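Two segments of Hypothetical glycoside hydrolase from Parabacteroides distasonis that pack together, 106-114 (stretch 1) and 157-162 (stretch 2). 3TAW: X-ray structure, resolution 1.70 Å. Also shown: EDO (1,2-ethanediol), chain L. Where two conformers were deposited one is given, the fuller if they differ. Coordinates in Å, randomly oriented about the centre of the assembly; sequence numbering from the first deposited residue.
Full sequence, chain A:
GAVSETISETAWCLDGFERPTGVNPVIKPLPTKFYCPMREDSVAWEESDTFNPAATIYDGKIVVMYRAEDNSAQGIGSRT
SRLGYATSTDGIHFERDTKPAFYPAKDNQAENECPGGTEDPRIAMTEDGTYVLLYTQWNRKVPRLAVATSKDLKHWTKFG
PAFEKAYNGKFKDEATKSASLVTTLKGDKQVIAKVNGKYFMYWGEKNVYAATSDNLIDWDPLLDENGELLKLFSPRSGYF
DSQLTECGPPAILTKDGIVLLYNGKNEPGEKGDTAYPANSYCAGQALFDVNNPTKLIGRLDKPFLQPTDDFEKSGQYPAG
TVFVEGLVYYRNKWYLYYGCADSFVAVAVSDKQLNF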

# COMPACT_ATOMS: atom_id res chain seq x y z
N LYS A 106 17.16 -10.98 12.98
CA LYS A 106 18.43 -10.47 13.54
C LYS A 106 19.35 -10.15 12.35
O LYS A 106 20.38 -10.79 12.11
N ASP A 107 18.92 -9.15 11.58
CA ASP A 107 19.60 -8.75 10.35
C ASP A 107 19.97 -7.27 10.46
O ASP A 107 19.87 -6.68 11.55
N ASN A 108 20.38 -6.68 9.35
CA ASN A 108 20.85 -5.28 9.33
C ASN A 108 19.78 -4.25 9.72
O ASN A 108 20.10 -3.10 9.98
N GLN A 109 18.50 -4.64 9.74
CA GLN A 109 17.41 -3.73 10.05
C GLN A 109 16.76 -4.02 11.38
O GLN A 109 15.68 -3.50 11.67
N ALA A 110 17.43 -4.81 12.23
CA ALA A 110 16.80 -5.31 13.44
C ALA A 110 16.27 -4.19 14.33
O ALA A 110 15.16 -4.29 14.83
N GLU A 111 17.06 -3.14 14.54
CA GLU A 111 16.65 -2.05 15.44
C GLU A 111 15.40 -1.33 14.95
O GLU A 111 14.55 -0.95 15.77
N ASN A 112 15.28 -1.14 13.64
CA ASN A 112 14.16 -0.40 13.09
C ASN A 112 12.88 -1.22 13.03
O ASN A 112 11.78 -0.67 12.99
N GLU A 113 13.03 -2.54 13.00
CA GLU A 113 11.91 -3.46 12.75
C GLU A 113 11.48 -4.30 13.96
O GLU A 113 10.49 -5.00 13.87
N CYS A 114 12.23 -4.20 15.06
CA CYS A 114 11.94 -4.93 16.30
C CYS A 114 11.30 -4.01 17.32
O CYS A 114 11.83 -2.93 17.59
N THR A 157 16.80 -8.59 -0.25
CA THR A 157 17.82 -7.72 0.32
C THR A 157 17.16 -6.48 0.90
O THR A 157 16.44 -5.77 0.19
N LYS A 158 17.37 -6.25 2.20
CA LYS A 158 16.84 -5.07 2.88
C LYS A 158 17.86 -3.94 2.77
O LYS A 158 19.03 -4.11 3.17
N PHE A 159 17.45 -2.80 2.23
CA PHE A 159 18.34 -1.64 2.09
C PHE A 159 18.13 -0.55 3.14
O PHE A 159 18.90 0.43 3.19
N GLY A 160 17.15 -0.74 3.99
CA GLY A 160 16.85 0.22 5.05
C GLY A 160 15.93 1.34 4.62
O GLY A 160 15.37 1.32 3.51
N PRO A 161 15.79 2.35 5.49
CA PRO A 161 14.84 3.44 5.25
C PRO A 161 15.07 4.18 3.95
O PRO A 161 16.22 4.47 3.57
N ALA A 162 13.97 4.49 3.25
CA ALA A 162 14.02 5.16 1.96
C ALA A 162 14.66 6.55 2.05
O ALA A 162 15.28 7.02 1.08

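One lysine amine bridges two acids of stretch 1: Lys158, pointing toward stretch 1 from the strand, places its NZ between two carboxylates, 2.8 Å from Asp107 OD2 and 2.8 Å from Glu113 OE1, with a hydrogen-bonded salt bridge to each. Its chain is m at chi1 and t at chi2 to chi4, so the extended arm reaches both acids, one before the short helix and one at its last residue. Asp107 (chi1 p) also points toward the strand and uses its other oxygen at home, where OD1 accepts a hydrogen bond from Gln109 N at 2.9 Å, bracing the type I turn Asp107–Ala110. Glu113 (m, t) leans in from the helix. Asn108 starts sideways, but its p rotamer brings ND2 to Lys158 O, a hydrogen bond of 3.0 Å. Gln109, folded m, m, lays CG 3.8 Å from Lys158 CB and OE1 3.4 Å from Gly160 CA. Gly160 has phi/psi of 86/-170, where a CB would jam against the preceding carbonyl and also clash with Pro161 CD. Farther along, Asn112 (m) packs ND2 3.4 Å from Pro161 CG and donates to 1,2-ethanediol O1 at 3.0 Å; this diol, probably from the crystallisation liquor, also lies near the proline, with O1 3.5 Å from Pro161 CG. Thr157 and Phe159 point away.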

# COMPACT_ATOMS: atom_id res chain seq x y z
CB LYS A 106 19.02 -11.49 14.52
CG LYS A 106 18.13 -11.66 15.74
CD LYS A 106 18.77 -12.44 16.89
CE LYS A 106 17.78 -12.49 18.08
NZ LYS A 106 18.29 -13.25 19.25
CB ASP A 107 18.72 -9.06 9.12
CG ASP A 107 17.38 -8.33 9.13
OD1 ASP A 107 17.24 -7.30 9.83
OD2 ASP A 107 16.45 -8.82 8.45
CB ASN A 108 21.42 -4.94 7.93
CG ASN A 108 20.39 -5.10 6.80
OD1 ASN A 108 19.67 -6.11 6.70
ND2 ASN A 108 20.36 -4.13 5.89
CB GLN A 109 16.33 -3.76 8.94
CG GLN A 109 16.86 -3.34 7.60
CD GLN A 109 17.49 -1.97 7.64
OE1 GLN A 109 16.91 -1.03 8.18
NE2 GLN A 109 18.68 -1.85 7.06
CB ALA A 110 17.75 -6.26 14.21
CB GLU A 111 17.77 -1.03 15.67
CG GLU A 111 17.48 -0.15 16.89
CD GLU A 111 18.45 1.01 17.04
OE1 GLU A 111 18.98 1.51 16.02
OE2 GLU A 111 18.67 1.43 18.20
CB ASN A 112 14.48 0.10 11.69
CG ASN A 112 15.47 1.25 11.67
OD1 ASN A 112 16.06 1.61 12.70
ND2 ASN A 112 15.66 1.83 10.48
CB GLU A 113 12.28 -4.39 11.59
CG GLU A 113 12.38 -3.66 10.27
CD GLU A 113 12.80 -4.54 9.10
OE1 GLU A 113 12.98 -5.76 9.26
OE2 GLU A 113 12.96 -3.95 8.01
CB CYS A 114 13.23 -5.49 16.92
SG CYS A 114 12.98 -6.37 18.51
CB THR A 157 18.85 -7.34 -0.75
OG1 THR A 157 19.47 -8.55 -1.20
CG2 THR A 157 19.92 -6.38 -0.20
CB LYS A 158 16.54 -5.36 4.34
CG LYS A 158 15.42 -6.38 4.56
CD LYS A 158 15.12 -6.55 6.03
CE LYS A 158 14.12 -7.67 6.29
NZ LYS A 158 13.88 -7.96 7.73
CB PHE A 159 18.21 -1.06 0.68
CG PHE A 159 18.73 -1.97 -0.39
CD1 PHE A 159 20.08 -1.96 -0.71
CD2 PHE A 159 17.88 -2.84 -1.06
CE1 PHE A 159 20.58 -2.81 -1.69
CE2 PHE A 159 18.38 -3.69 -2.05
CZ PHE A 159 19.73 -3.67 -2.36
CB PRO A 161 15.09 4.37 6.45
CG PRO A 161 15.58 3.44 7.54
CD PRO A 161 16.43 2.45 6.81
CB ALA A 162 12.63 5.27 1.38
C1 EDO L . 17.60 4.56 11.82
O1 EDO L . 17.42 4.21 10.44
C2 EDO L . 17.99 6.02 11.96
O2 EDO L . 19.25 6.29 11.35